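Local coordinates for protein glutathione S-transferase (Ceriporiopsis subvermispora, PDB 6J3E) that binds glutathione and, as a serine-type glutathione S-transferase, probably catalyses its transfer to electrophilic substrates, at residues Leu31-Ile36 and Pro101-Pro106; Val4-Asp9 and Lys39-Glu44; Phe117-Ala122 and Gly183-Trp188; Val51-Gly56 and Pro67-Pro72. All coordinates share one frame; numbering follows the deposited sequence.

Interaction 1: residues Leu31-Ile36 and Pro101-Pro106; sequences LNFKGI and PVVIPP
The carbonyl of Leu31 helps to close the last turn of the helix, and the contact itself begins at Phe33. This residue holds CG anti to the backbone N (chi1 170°), which swings the ring out to the 101-106 loop. Its CE2 stands 3.3 Å from Pro101 CB, a tight apolar contact, while CD2 lies 3.9 Å from Val103 CG1; both approaches are oblique to the ring. Lys34 runs extended from CB to CE and bends only at chi4 (-69°). That bend turns NZ to the carbonyl of Pro101, with Lys34 NZ to Pro101 O at 3.0 Å and the donor 47° above the carbonyl plane rather than on a lone pair. NZ also forms a salt bridge with Asp94, so the charge of this buried lysine is probably balanced as well as hydrogen-bonded. An alanine here, lacking the ammonium that joins Pro101 O to Asp94, would probably loosen the loop against the helix end. Gly35, with positive phi, is the C-prime residue of a Schellman motif, in which Ile36 N donates to Leu31 O at 3.1 Å and Gly35 N more weakly to Asn32 O. Asp94 of helix 86-96 also accepts from Val103 N and Ile104 N, and Val103 packs on helix 206-222. The loop leading to helix 109-136 thus contacts the end of helix 22-34 as well as helices 86-96 and 206-222.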
loop_
_atom_site.group_PDB
_atom_site.type_symbol
_atom_site.label_atom_id
_atom_site.label_comp_id
_atom_site.label_asym_id
_atom_site.label_seq_id
_atom_site.Cartn_x
_atom_site.Cartn_y
_atom_site.Cartn_z
ATOM N N LEU A 31 8.441 4.812 21.313
ATOM C CA LEU A 31 8.761 5.502 22.565
ATOM C C LEU A 31 10.248 5.397 22.910
ATOM O O LEU A 31 10.817 6.338 23.470
ATOM C CB LEU A 31 7.902 4.949 23.701
ATOM C CG LEU A 31 6.399 5.245 23.658
ATOM C CD1 LEU A 31 5.673 4.278 24.560
ATOM C CD2 LEU A 31 6.098 6.667 24.088
ATOM N N ASN A 32 10.894 4.274 22.568
ATOM C CA ASN A 32 12.332 4.127 22.796
ATOM C C ASN A 32 13.138 5.028 21.861
ATOM O O ASN A 32 14.114 5.655 22.283
ATOM C CB ASN A 32 12.746 2.662 22.622
ATOM C CG ASN A 32 12.217 1.761 23.737
ATOM O OD1 ASN A 32 11.639 2.238 24.722
ATOM N ND2 ASN A 32 12.430 0.455 23.599
ATOM N N PHE A 33 12.747 5.108 20.588
ATOM C CA PHE A 33 13.502 5.906 19.630
ATOM C C PHE A 33 13.283 7.392 19.848
ATOM O O PHE A 33 14.201 8.195 19.643
ATOM C CB PHE A 33 13.113 5.521 18.204
ATOM C CG PHE A 33 13.659 6.448 17.146
ATOM C CD1 PHE A 33 14.945 6.271 16.644
ATOM C CD2 PHE A 33 12.881 7.479 16.649
ATOM C CE1 PHE A 33 15.452 7.108 15.667
ATOM C CE2 PHE A 33 13.369 8.326 15.682
ATOM C CZ PHE A 33 14.665 8.139 15.182
ATOM N N LYS A 34 12.066 7.787 20.231
ATOM C CA LYS A 34 11.828 9.188 20.564
ATOM C C LYS A 34 12.432 9.567 21.908
ATOM O O LYS A 34 12.656 10.759 22.157
ATOM C CB LYS A 34 10.331 9.500 20.569
ATOM C CG LYS A 34 9.737 9.708 19.184
ATOM C CD LYS A 34 8.266 10.066 19.291
ATOM C CE LYS A 34 7.734 10.584 17.964
ATOM N NZ LYS A 34 8.302 11.925 17.595
ATOM N N GLY A 35 12.708 8.586 22.760
ATOM C CA GLY A 35 13.325 8.846 24.038
ATOM C C GLY A 35 12.378 9.302 25.119
ATOM O O GLY A 35 12.821 9.954 26.070
ATOM N N ILE A 36 11.088 8.978 25.013
ATOM C CA ILE A 36 10.082 9.406 25.985
ATOM C C ILE A 36 9.986 8.365 27.094
ATOM O O ILE A 36 9.878 7.161 26.817
ATOM C CB ILE A 36 8.723 9.643 25.308
ATOM C CG1 ILE A 36 8.899 10.585 24.115
ATOM C CG2 ILE A 36 7.727 10.237 26.295
ATOM C CD1 ILE A 36 7.676 10.733 23.240
ATOM N N PRO A 101 12.910 13.081 17.995
ATOM C CA PRO A 101 13.049 12.721 16.567
ATOM C C PRO A 101 11.701 12.412 15.926
ATOM O O PRO A 101 10.964 11.539 16.382
ATOM C CB PRO A 101 13.955 11.483 16.602
ATOM C CG PRO A 101 14.692 11.574 17.895
ATOM C CD PRO A 101 13.745 12.227 18.861
ATOM N N VAL A 102 11.381 13.148 14.858
ATOM C CA VAL A 102 10.130 12.952 14.131
ATOM C C VAL A 102 10.125 11.595 13.442
ATOM O O VAL A 102 11.129 11.182 12.841
ATOM C CB VAL A 102 9.941 14.086 13.112
ATOM C CG1 VAL A 102 8.824 13.755 12.142
ATOM C CG2 VAL A 102 9.654 15.401 13.830
ATOM N N VAL A 103 8.994 10.880 13.523
ATOM C CA VAL A 103 8.859 9.614 12.810
ATOM C C VAL A 103 7.895 9.687 11.630
ATOM O O VAL A 103 8.007 8.855 10.718
ATOM C CB VAL A 103 8.465 8.453 13.747
ATOM C CG1 VAL A 103 9.522 8.248 14.823
ATOM C CG2 VAL A 103 7.088 8.648 14.336
ATOM N N ILE A 104 6.981 10.648 11.587
ATOM C CA ILE A 104 6.145 10.800 10.394
ATOM C C ILE A 104 6.242 12.232 9.889
ATOM O O ILE A 104 5.321 13.024 10.126
ATOM C CB ILE A 104 4.678 10.416 10.666
ATOM C CG1 ILE A 104 4.590 8.975 11.184
ATOM C CG2 ILE A 104 3.819 10.599 9.402
ATOM C CD1 ILE A 104 3.167 8.464 11.343
ATOM N N PRO A 105 7.313 12.603 9.187
ATOM C CA PRO A 105 7.426 13.972 8.660
ATOM C C PRO A 105 6.199 14.333 7.846
ATOM O O PRO A 105 5.668 13.488 7.110
ATOM C CB PRO A 105 8.692 13.926 7.786
ATOM C CG PRO A 105 9.106 12.513 7.732
ATOM C CD PRO A 105 8.490 11.788 8.872
ATOM N N PRO A 106 5.706 15.569 7.977
ATOM C CA PRO A 106 4.354 15.879 7.472
ATOM C C PRO A 106 4.150 15.617 5.989
ATOM O O PRO A 106 3.053 15.206 5.597
ATOM C CB PRO A 106 4.198 17.372 7.803
ATOM C CG PRO A 106 5.055 17.566 8.980
ATOM C CD PRO A 106 6.242 16.650 8.815
#

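Interaction 2: residues Val4-Asp9 and Lys39-Glu44; sequences VIQFYD and KTIWVE
With CG of Gln6 anti to its carbonyl carbon (chi1 -57°) and CG of Lys39 anti to its backbone N (chi1 174°), the two chains run side by side. Bends at chi3 and chi4 of Lys39 then bring NZ into the amide plane on a lone pair of Gln6 OE1, at a very short 2.4 Å. On the same face of the sheet, Ile41 CG1 lies over the Tyr8 ring and Ile41 CD1 is 3.4 Å from Tyr8 CE2; beyond the strand, Val43 CG2 meets the edge of that ring. Across the sheet, Asp9 and Trp42 run alongside each other, carboxylate and indole planes 24° apart and Asp9 OD2 3.5 Å from Trp42 CZ3. The carboxylate's polar partners are Thr24 and Arg28. Between the faces, five backbone bonds join the strands in parallel register, from Lys39 N to Ile5 O (2.6 Å) through to Val43 N to Asp9 O (2.7 Å). These two, and Phe7 N to Lys39 O, lie almost along the acceptor's C=O axis. Strand 5-9 also bonds to strand 73-76 on its other edge. The pair closes the beta-alpha-beta unit of strand 5-9, helix 22-34 and strand 38-42, which begins the thioredoxin-like domain of glutathione S-transferases.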
loop_
_atom_site.group_PDB
_atom_site.type_symbol
_atom_site.label_atom_id
_atom_site.label_comp_id
_atom_site.label_asym_id
_atom_site.label_seq_id
_atom_site.Cartn_x
_atom_site.Cartn_y
_atom_site.Cartn_z
ATOM N N VAL A 4 4.646 9.450 34.568
ATOM C CA VAL A 4 5.127 9.342 33.194
ATOM C C VAL A 4 4.062 8.718 32.302
ATOM O O VAL A 4 3.001 8.300 32.781
ATOM C CB VAL A 4 6.416 8.519 33.132
ATOM C CG1 VAL A 4 7.451 9.106 34.067
ATOM C CG2 VAL A 4 6.104 7.095 33.489
ATOM N N ILE A 5 4.347 8.658 30.994
ATOM C CA ILE A 5 3.453 7.987 30.049
ATOM C C ILE A 5 3.135 6.582 30.531
ATOM O O ILE A 5 4.028 5.809 30.895
ATOM C CB ILE A 5 4.084 7.925 28.654
ATOM C CG1 ILE A 5 4.209 9.314 28.067
ATOM C CG2 ILE A 5 3.216 7.081 27.706
ATOM C CD1 ILE A 5 2.953 9.740 27.367
ATOM N N GLN A 6 1.860 6.233 30.504
ATOM C CA GLN A 6 1.439 4.875 30.771
ATOM C C GLN A 6 1.243 4.155 29.441
ATOM O O GLN A 6 0.591 4.681 28.530
ATOM C CB GLN A 6 0.170 4.879 31.613
ATOM C CG GLN A 6 0.356 5.643 32.904
ATOM C CD GLN A 6 -0.670 5.266 33.935
ATOM O OE1 GLN A 6 -0.342 4.675 34.969
ATOM N NE2 GLN A 6 -1.935 5.589 33.656
ATOM N N PHE A 7 1.836 2.969 29.323
ATOM C CA PHE A 7 1.906 2.229 28.066
ATOM C C PHE A 7 1.360 0.837 28.311
ATOM O O PHE A 7 1.971 0.056 29.044
ATOM C CB PHE A 7 3.342 2.160 27.551
ATOM C CG PHE A 7 3.552 1.184 26.423
ATOM C CD1 PHE A 7 2.751 1.214 25.295
ATOM C CD2 PHE A 7 4.596 0.268 26.469
ATOM C CE1 PHE A 7 2.972 0.325 24.248
ATOM C CE2 PHE A 7 4.818 -0.617 25.431
ATOM C CZ PHE A 7 4.009 -0.587 24.316
ATOM N N TYR A 8 0.232 0.518 27.692
ATOM C CA TYR A 8 -0.454 -0.742 27.941
ATOM C C TYR A 8 -0.051 -1.768 26.893
ATOM O O TYR A 8 -0.073 -1.487 25.689
ATOM C CB TYR A 8 -1.967 -0.530 27.970
ATOM C CG TYR A 8 -2.373 0.435 29.078
ATOM C CD1 TYR A 8 -2.235 1.817 28.922
ATOM C CD2 TYR A 8 -2.875 -0.032 30.289
ATOM C CE1 TYR A 8 -2.588 2.705 29.943
ATOM C CE2 TYR A 8 -3.238 0.850 31.307
ATOM C CZ TYR A 8 -3.091 2.211 31.130
ATOM O OH TYR A 8 -3.449 3.071 32.139
ATOM N N ASP A 9 0.302 -2.958 27.365
ATOM C CA ASP A 9 0.938 -3.991 26.565
ATOM C C ASP A 9 0.416 -5.336 27.053
ATOM O O ASP A 9 -0.120 -5.445 28.157
ATOM C CB ASP A 9 2.472 -3.881 26.688
ATOM C CG ASP A 9 3.233 -4.606 25.579
ATOM O OD1 ASP A 9 2.628 -5.326 24.754
ATOM O OD2 ASP A 9 4.472 -4.474 25.573
ATOM N N LYS A 39 5.843 4.046 31.585
ATOM C CA LYS A 39 5.651 2.891 32.441
ATOM C C LYS A 39 4.777 1.883 31.700
ATOM O O LYS A 39 3.781 2.263 31.070
ATOM C CB LYS A 39 5.003 3.333 33.756
ATOM C CG LYS A 39 4.608 2.212 34.700
ATOM C CD LYS A 39 3.821 2.751 35.902
ATOM C CE LYS A 39 2.824 3.829 35.497
ATOM N NZ LYS A 39 1.470 3.551 36.046
ATOM N N THR A 40 5.144 0.609 31.767
ATOM C CA THR A 40 4.364 -0.420 31.096
ATOM C C THR A 40 3.326 -1.012 32.040
ATOM O O THR A 40 3.640 -1.353 33.181
ATOM C CB THR A 40 5.256 -1.530 30.547
ATOM O OG1 THR A 40 6.090 -0.996 29.516
ATOM C CG2 THR A 40 4.378 -2.645 29.951
ATOM N N ILE A 41 2.095 -1.142 31.549
ATOM C CA ILE A 41 0.997 -1.772 32.271
ATOM C C ILE A 41 0.560 -3.010 31.483
ATOM O O ILE A 41 0.065 -2.889 30.354
ATOM C CB ILE A 41 -0.179 -0.807 32.468
ATOM C CG1 ILE A 41 0.277 0.434 33.229
ATOM C CG2 ILE A 41 -1.281 -1.513 33.189
ATOM C CD1 ILE A 41 -0.831 1.329 33.703
ATOM N N TRP A 42 0.715 -4.191 32.090
ATOM C CA TRP A 42 0.509 -5.468 31.407
ATOM C C TRP A 42 -0.952 -5.890 31.504
ATOM O O TRP A 42 -1.493 -6.027 32.606
ATOM C CB TRP A 42 1.434 -6.534 31.998
ATOM C CG TRP A 42 2.900 -6.176 31.786
ATOM C CD1 TRP A 42 3.767 -5.641 32.707
ATOM C CD2 TRP A 42 3.635 -6.269 30.558
ATOM N NE1 TRP A 42 5.000 -5.426 32.130
ATOM C CE2 TRP A 42 4.942 -5.805 30.814
ATOM C CE3 TRP A 42 3.316 -6.711 29.273
ATOM C CZ2 TRP A 42 5.922 -5.774 29.833
ATOM C CZ3 TRP A 42 4.296 -6.694 28.303
ATOM C CH2 TRP A 42 5.580 -6.228 28.586
ATOM N N VAL A 43 -1.582 -6.114 30.350
ATOM C CA VAL A 43 -3.013 -6.388 30.279
ATOM C C VAL A 43 -3.251 -7.674 29.502
ATOM O O VAL A 43 -2.767 -7.830 28.376
ATOM C CB VAL A 43 -3.778 -5.213 29.641
ATOM C CG1 VAL A 43 -5.250 -5.580 29.446
ATOM C CG2 VAL A 43 -3.630 -3.959 30.513
ATOM N N GLU A 44 -4.000 -8.595 30.101
ATOM C CA GLU A 44 -4.327 -9.835 29.416
ATOM C C GLU A 44 -5.353 -9.565 28.326
ATOM O O GLU A 44 -6.174 -8.646 28.426
ATOM C CB GLU A 44 -4.861 -10.876 30.401
ATOM C CG GLU A 44 -3.864 -11.325 31.463
ATOM C CD GLU A 44 -2.691 -12.126 30.905
ATOM O OE1 GLU A 44 -2.799 -12.659 29.779
ATOM O OE2 GLU A 44 -1.651 -12.216 31.599
#

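Interaction 3: residues Phe117-Ala122 and Gly183-Trp188; sequences FAFSEA and GQIAKW
Segments 117-122 and 183-188 are both helical and run roughly antiparallel, their N-to-C directions 147° apart and their axes 10.9 Å apart at closest approach. They belong to helices 109-136 and 169-189 of the all-helical C-terminal domain of the glutathione S-transferase fold. A wider, pi-type turn occurs at 120-122. No hydrogen bond crosses the gap; the buried contact is made mainly by apolar groups. Ala118 and Ala122, one turn apart, both direct their CB at the 183-188 helix, and the indole of Trp188 comes in against these two small residues. That ring has CG anti to the carbonyl carbon, and chi2 of -16° lays one of its faces over its own preceding turn, against Ile185 CA, 3.6 Å from the ring plane. Its far corner, CH2, therefore leads into the interface. Beside it, Phe119 has CG anti to the backbone N (chi1 180°), so that the ring crosses the end of Ile185 obliquely: Ile185 CD1 lies 3.7 Å from Phe119 CD2 and 3.8 Å from Phe119 CE2. Gln184, extended beyond CG, brings OE1 to 4.0 Å from Ala122 CB, a van der Waals contact. Phe119 also meets Trp214 and other residues of helix 206-222. The second subunit also packs here: its Phe117 touches Ala118 and Gln184, and its Ala114 touches Trp188. The closest approach of the indole to the first helix is Trp188 CH2 to Ala118 CB, at 3.7 Å.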
loop_
_atom_site.group_PDB
_atom_site.type_symbol
_atom_site.label_atom_id
_atom_site.label_comp_id
_atom_site.label_asym_id
_atom_site.label_seq_id
_atom_site.Cartn_x
_atom_site.Cartn_y
_atom_site.Cartn_z
ATOM N N PHE A 117 -1.472 0.357 4.811
ATOM C CA PHE A 117 -2.308 -0.547 4.031
ATOM C C PHE A 117 -1.470 -1.542 3.233
ATOM O O PHE A 117 -1.671 -2.757 3.351
ATOM C CB PHE A 117 -3.211 0.244 3.101
ATOM C CG PHE A 117 -4.120 -0.612 2.287
ATOM C CD1 PHE A 117 -5.100 -1.369 2.892
ATOM C CD2 PHE A 117 -3.998 -0.668 0.916
ATOM C CE1 PHE A 117 -5.938 -2.168 2.140
ATOM C CE2 PHE A 117 -4.848 -1.457 0.157
ATOM C CZ PHE A 117 -5.817 -2.202 0.770
ATOM N N ALA A 118 -0.527 -1.043 2.418
ATOM C CA ALA A 118 0.293 -1.923 1.585
ATOM C C ALA A 118 0.968 -2.987 2.428
ATOM O O ALA A 118 0.997 -4.173 2.065
ATOM C CB ALA A 118 1.349 -1.120 0.824
ATOM N N PHE A 119 1.510 -2.567 3.575
ATOM C CA PHE A 119 2.181 -3.494 4.470
ATOM C C PHE A 119 1.206 -4.530 5.015
ATOM O O PHE A 119 1.529 -5.721 5.084
ATOM C CB PHE A 119 2.843 -2.708 5.604
ATOM C CG PHE A 119 3.564 -3.571 6.593
ATOM C CD1 PHE A 119 2.893 -4.127 7.670
ATOM C CD2 PHE A 119 4.912 -3.848 6.438
ATOM C CE1 PHE A 119 3.559 -4.939 8.582
ATOM C CE2 PHE A 119 5.585 -4.653 7.335
ATOM C CZ PHE A 119 4.913 -5.196 8.414
ATOM N N SER A 120 0.017 -4.091 5.438
ATOM C CA SER A 120 -0.972 -5.039 5.940
ATOM C C SER A 120 -1.364 -6.026 4.857
ATOM O O SER A 120 -1.483 -7.228 5.111
ATOM C CB SER A 120 -2.208 -4.301 6.463
ATOM O OG SER A 120 -1.967 -3.718 7.737
ATOM N N GLU A 121 -1.571 -5.538 3.639
ATOM C CA GLU A 121 -1.900 -6.442 2.547
ATOM C C GLU A 121 -0.751 -7.391 2.240
ATOM O O GLU A 121 -0.980 -8.576 2.004
ATOM C CB GLU A 121 -2.283 -5.653 1.299
ATOM C CG GLU A 121 -3.737 -5.248 1.301
ATOM C CD GLU A 121 -4.638 -6.374 1.772
ATOM O OE1 GLU A 121 -4.653 -7.437 1.111
ATOM O OE2 GLU A 121 -5.317 -6.193 2.805
ATOM N N ALA A 122 0.491 -6.898 2.241
ATOM C CA ALA A 122 1.600 -7.746 1.809
ATOM C C ALA A 122 2.102 -8.689 2.902
ATOM O O ALA A 122 2.531 -9.804 2.591
ATOM C CB ALA A 122 2.766 -6.898 1.305
ATOM N N GLY A 183 9.576 -9.701 -0.093
ATOM C CA GLY A 183 10.265 -9.399 -1.332
ATOM C C GLY A 183 9.719 -8.160 -2.004
ATOM O O GLY A 183 10.448 -7.452 -2.705
ATOM N N GLN A 184 8.438 -7.877 -1.801
ATOM C CA GLN A 184 7.896 -6.629 -2.297
ATOM C C GLN A 184 8.417 -5.458 -1.486
ATOM O O GLN A 184 8.671 -4.379 -2.034
ATOM C CB GLN A 184 6.379 -6.667 -2.258
ATOM C CG GLN A 184 5.803 -7.794 -3.039
ATOM C CD GLN A 184 4.347 -7.960 -2.710
ATOM O OE1 GLN A 184 3.956 -8.884 -1.986
ATOM N NE2 GLN A 184 3.521 -7.049 -3.220
ATOM N N ILE A 185 8.583 -5.636 -0.177
ATOM C CA ILE A 185 9.133 -4.531 0.592
ATOM C C ILE A 185 10.545 -4.238 0.113
ATOM O O ILE A 185 10.902 -3.077 -0.133
ATOM C CB ILE A 185 9.092 -4.823 2.102
ATOM C CG1 ILE A 185 7.671 -5.156 2.553
ATOM C CG2 ILE A 185 9.587 -3.597 2.893
ATOM C CD1 ILE A 185 7.524 -5.118 4.077
ATOM N N ALA A 186 11.344 -5.290 -0.087
ATOM C CA ALA A 186 12.710 -5.109 -0.557
ATOM C C ALA A 186 12.735 -4.357 -1.878
ATOM O O ALA A 186 13.508 -3.407 -2.038
ATOM C CB ALA A 186 13.414 -6.459 -0.685
ATOM N N LYS A 187 11.862 -4.735 -2.817
ATOM C CA LYS A 187 11.799 -4.024 -4.088
ATOM C C LYS A 187 11.365 -2.569 -3.890
ATOM O O LYS A 187 11.928 -1.665 -4.516
ATOM C CB LYS A 187 10.881 -4.768 -5.066
ATOM C CG LYS A 187 11.608 -5.828 -5.927
ATOM C CD LYS A 187 13.009 -5.309 -6.391
ATOM C CE LYS A 187 13.367 -5.689 -7.837
ATOM N NZ LYS A 187 14.339 -4.723 -8.459
ATOM N N TRP A 188 10.410 -2.309 -2.982
ATOM C CA TRP A 188 10.064 -0.918 -2.680
ATOM C C TRP A 188 11.278 -0.122 -2.217
ATOM O O TRP A 188 11.429 1.051 -2.574
ATOM C CB TRP A 188 8.990 -0.840 -1.604
ATOM C CG TRP A 188 7.761 -1.556 -1.930
ATOM C CD1 TRP A 188 7.364 -2.002 -3.152
ATOM C CD2 TRP A 188 6.745 -1.946 -1.005
ATOM N NE1 TRP A 188 6.156 -2.643 -3.045
ATOM C CE2 TRP A 188 5.755 -2.623 -1.736
ATOM C CE3 TRP A 188 6.577 -1.785 0.373
ATOM C CZ2 TRP A 188 4.611 -3.138 -1.137
ATOM C CZ3 TRP A 188 5.443 -2.302 0.964
ATOM C CH2 TRP A 188 4.477 -2.968 0.209
#

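Interaction 4: residues Val51-Gly56 and Pro67-Pro72; sequences VCKEIG and PYYTLP. With EDO (1,2-ethanediol), chain C; EDO (1,2-ethanediol), chain D.
The 67-72 segment lines the glutathione site: Tyr68 and Leu71 bind glutathione in a structure of this protein, and here, without it, ethanediol probably from the crystallisation liquor is bound to the segment. One molecule pairs with the backbone of Tyr69, whose N donates to the diol O2 at 2.9 Å in a nearly straight bond (171°), while the diol O1 donates to Tyr69 O at 2.8 Å. Its C1 sits over one face of the Tyr68 ring, 3.8 Å from Tyr68 CE1. The diol O2 also lies in plane at the edge of the Tyr69 ring, which reaches on to helix 48-55. Cys52 CB presses on Tyr69 CD1 at 3.3 Å, and Cys52 SG makes an oblique sulfur-aromatic contact, 4.7 Å from the centroid of the Tyr69 ring. The peptide bond before Pro72 is cis, which marks the cis-proline loop of the thioredoxin fold; the residue before that proline, here Leu71, typically pairs its backbone with that of glutathione. Lys53 crosses the phenol at about a right angle; bends at chi2 and chi4 set its ammonium at the ring edge, with Lys53 NZ donating to Tyr69 OH at 2.5 Å. A serine in place of Tyr69, with no ring or phenol to meet Cys52 and Lys53, would probably loosen the segment against the helix. Thr70 OG1 is bonded chiefly to Thr60, with a weak, long link of 3.4 Å from Thr70 OG1 to O1 of a second diol.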
loop_
_atom_site.group_PDB
_atom_site.type_symbol
_atom_site.label_atom_id
_atom_site.label_comp_id
_atom_site.label_asym_id
_atom_site.label_seq_id
_atom_site.Cartn_x
_atom_site.Cartn_y
_atom_site.Cartn_z
ATOM N N VAL A 51 -10.209 -2.643 30.216
ATOM C CA VAL A 51 -9.265 -1.598 30.590
ATOM C C VAL A 51 -9.441 -0.377 29.700
ATOM O O VAL A 51 -9.277 0.766 30.144
ATOM C CB VAL A 51 -7.830 -2.142 30.524
ATOM C CG1 VAL A 51 -6.825 -0.981 30.417
ATOM C CG2 VAL A 51 -7.531 -3.025 31.723
ATOM N N CYS A 52 -9.756 -0.586 28.423
ATOM C CA CYS A 52 -9.900 0.561 27.530
ATOM C C CYS A 52 -11.047 1.452 27.974
ATOM O O CYS A 52 -10.954 2.682 27.906
ATOM C CB CYS A 52 -10.135 0.107 26.096
ATOM S SG CYS A 52 -8.685 -0.557 25.267
ATOM N N LYS A 53 -12.143 0.845 28.424
ATOM C CA LYS A 53 -13.267 1.646 28.873
ATOM C C LYS A 53 -12.889 2.456 30.104
ATOM O O LYS A 53 -13.219 3.644 30.195
ATOM C CB LYS A 53 -14.474 0.752 29.133
ATOM C CG LYS A 53 -14.959 0.094 27.866
ATOM C CD LYS A 53 -16.448 -0.058 27.849
ATOM C CE LYS A 53 -16.900 -0.618 26.514
ATOM N NZ LYS A 53 -16.730 0.369 25.416
ATOM N N GLU A 54 -12.141 1.849 31.031
ATOM C CA GLU A 54 -11.746 2.562 32.244
ATOM C C GLU A 54 -10.946 3.815 31.922
ATOM O O GLU A 54 -11.153 4.864 32.539
ATOM C CB GLU A 54 -10.943 1.647 33.171
ATOM C CG GLU A 54 -11.717 0.421 33.676
ATOM C CD GLU A 54 -11.060 -0.244 34.885
ATOM O OE1 GLU A 54 -11.745 -1.052 35.560
ATOM O OE2 GLU A 54 -9.869 0.050 35.164
ATOM N N ILE A 55 -10.034 3.730 30.950
ATOM C CA ILE A 55 -9.138 4.832 30.636
ATOM C C ILE A 55 -9.634 5.673 29.475
ATOM O O ILE A 55 -8.988 6.674 29.117
ATOM C CB ILE A 55 -7.714 4.315 30.363
ATOM C CG1 ILE A 55 -7.721 3.328 29.203
ATOM C CG2 ILE A 55 -7.145 3.617 31.596
ATOM C CD1 ILE A 55 -6.339 2.866 28.847
ATOM N N GLY A 56 -10.771 5.318 28.887
ATOM C CA GLY A 56 -11.329 6.141 27.833
ATOM C C GLY A 56 -10.609 6.041 26.510
ATOM O O GLY A 56 -10.536 7.028 25.779
ATOM N N PRO A 67 -17.902 -1.793 19.348
ATOM C CA PRO A 67 -16.510 -1.336 19.256
ATOM C C PRO A 67 -15.516 -2.433 19.626
ATOM O O PRO A 67 -15.721 -3.188 20.578
ATOM C CB PRO A 67 -16.456 -0.172 20.257
ATOM C CG PRO A 67 -17.603 -0.406 21.176
ATOM C CD PRO A 67 -18.674 -0.991 20.312
ATOM N N TYR A 68 -14.414 -2.493 18.876
ATOM C CA TYR A 68 -13.359 -3.490 19.065
ATOM C C TYR A 68 -12.127 -2.788 19.624
ATOM O O TYR A 68 -11.577 -1.884 18.985
ATOM C CB TYR A 68 -13.040 -4.187 17.741
ATOM C CG TYR A 68 -12.127 -5.400 17.804
ATOM C CD1 TYR A 68 -12.634 -6.663 18.126
ATOM C CD2 TYR A 68 -10.768 -5.299 17.473
ATOM C CE1 TYR A 68 -11.810 -7.780 18.163
ATOM C CE2 TYR A 68 -9.938 -6.419 17.501
ATOM C CZ TYR A 68 -10.468 -7.655 17.848
ATOM O OH TYR A 68 -9.662 -8.763 17.883
ATOM N N TYR A 69 -11.692 -3.203 20.806
ATOM C CA TYR A 69 -10.568 -2.576 21.477
ATOM C C TYR A 69 -9.314 -3.432 21.350
ATOM O O TYR A 69 -9.361 -4.654 21.516
ATOM C CB TYR A 69 -10.900 -2.341 22.945
ATOM C CG TYR A 69 -12.009 -1.331 23.181
ATOM C CD1 TYR A 69 -11.740 0.030 23.226
ATOM C CD2 TYR A 69 -13.322 -1.741 23.376
ATOM C CE1 TYR A 69 -12.738 0.952 23.464
ATOM C CE2 TYR A 69 -14.331 -0.822 23.598
ATOM C CZ TYR A 69 -14.033 0.515 23.655
ATOM O OH TYR A 69 -15.034 1.432 23.888
ATOM N N THR A 70 -8.193 -2.774 21.059
ATOM C CA THR A 70 -6.894 -3.410 20.899
ATOM C C THR A 70 -5.824 -2.599 21.613
ATOM O O THR A 70 -5.985 -1.404 21.888
ATOM C CB THR A 70 -6.483 -3.530 19.421
ATOM O OG1 THR A 70 -6.536 -2.227 18.805
ATOM C CG2 THR A 70 -7.387 -4.495 18.689
ATOM N N LEU A 71 -4.705 -3.261 21.871
ATOM C CA LEU A 71 -3.491 -2.578 22.292
ATOM C C LEU A 71 -2.560 -2.527 21.086
ATOM O O LEU A 71 -2.741 -3.298 20.141
ATOM C CB LEU A 71 -2.856 -3.306 23.474
ATOM C CG LEU A 71 -3.833 -3.394 24.647
ATOM C CD1 LEU A 71 -3.138 -3.962 25.880
ATOM C CD2 LEU A 71 -4.422 -1.998 24.900
ATOM N N PRO A 72 -1.569 -1.620 21.091
ATOM C CA PRO A 72 -1.144 -0.685 22.141
ATOM C C PRO A 72 -2.122 0.453 22.429
ATOM O O PRO A 72 -2.851 0.888 21.536
ATOM C CB PRO A 72 0.157 -0.112 21.574
ATOM C CG PRO A 72 -0.040 -0.171 20.093
ATOM C CD PRO A 72 -0.756 -1.468 19.869
HETATM C C1 EDO C . -11.785 -7.303 21.950
HETATM O O1 EDO C . -10.813 -6.666 22.795
HETATM C C2 EDO C . -13.167 -6.718 22.235
HETATM O O2 EDO C . -13.068 -5.289 22.372
HETATM C C1 EDO D . -3.345 -1.280 16.948
HETATM O O1 EDO D . -3.879 -2.594 16.712
HETATM C C2 EDO D . -2.456 -0.887 15.778
HETATM O O2 EDO D . -1.133 -1.364 16.021
#

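In the fold
Interactions 1, 2 and 4 all involve the thioredoxin-like domain, whereas interaction 3 lies in the helical domain, its centre about 30 Å from that of interaction 2. Interactions 2 and 4 are the closest pair, with centres about 12 Å apart, and they touch: Tyr8 OH lies 3.8 Å from Ile55 CG2, and Phe7 CE1 is 3.9 Å from Pro72 CB. Interaction 1 meets interaction 2 through Ile36 CG2 and Ile5 CG1, 4.0 Å apart. Interaction 4 supplies Tyr68 and Leu71 to the glutathione site. Of the other residues seen binding glutathione in a structure of this protein, Lys26 is about 6 Å from Phe119 of interaction 3, side chain to side chain, and Ser86 a more distant 10 Å or so from Val103 of interaction 1.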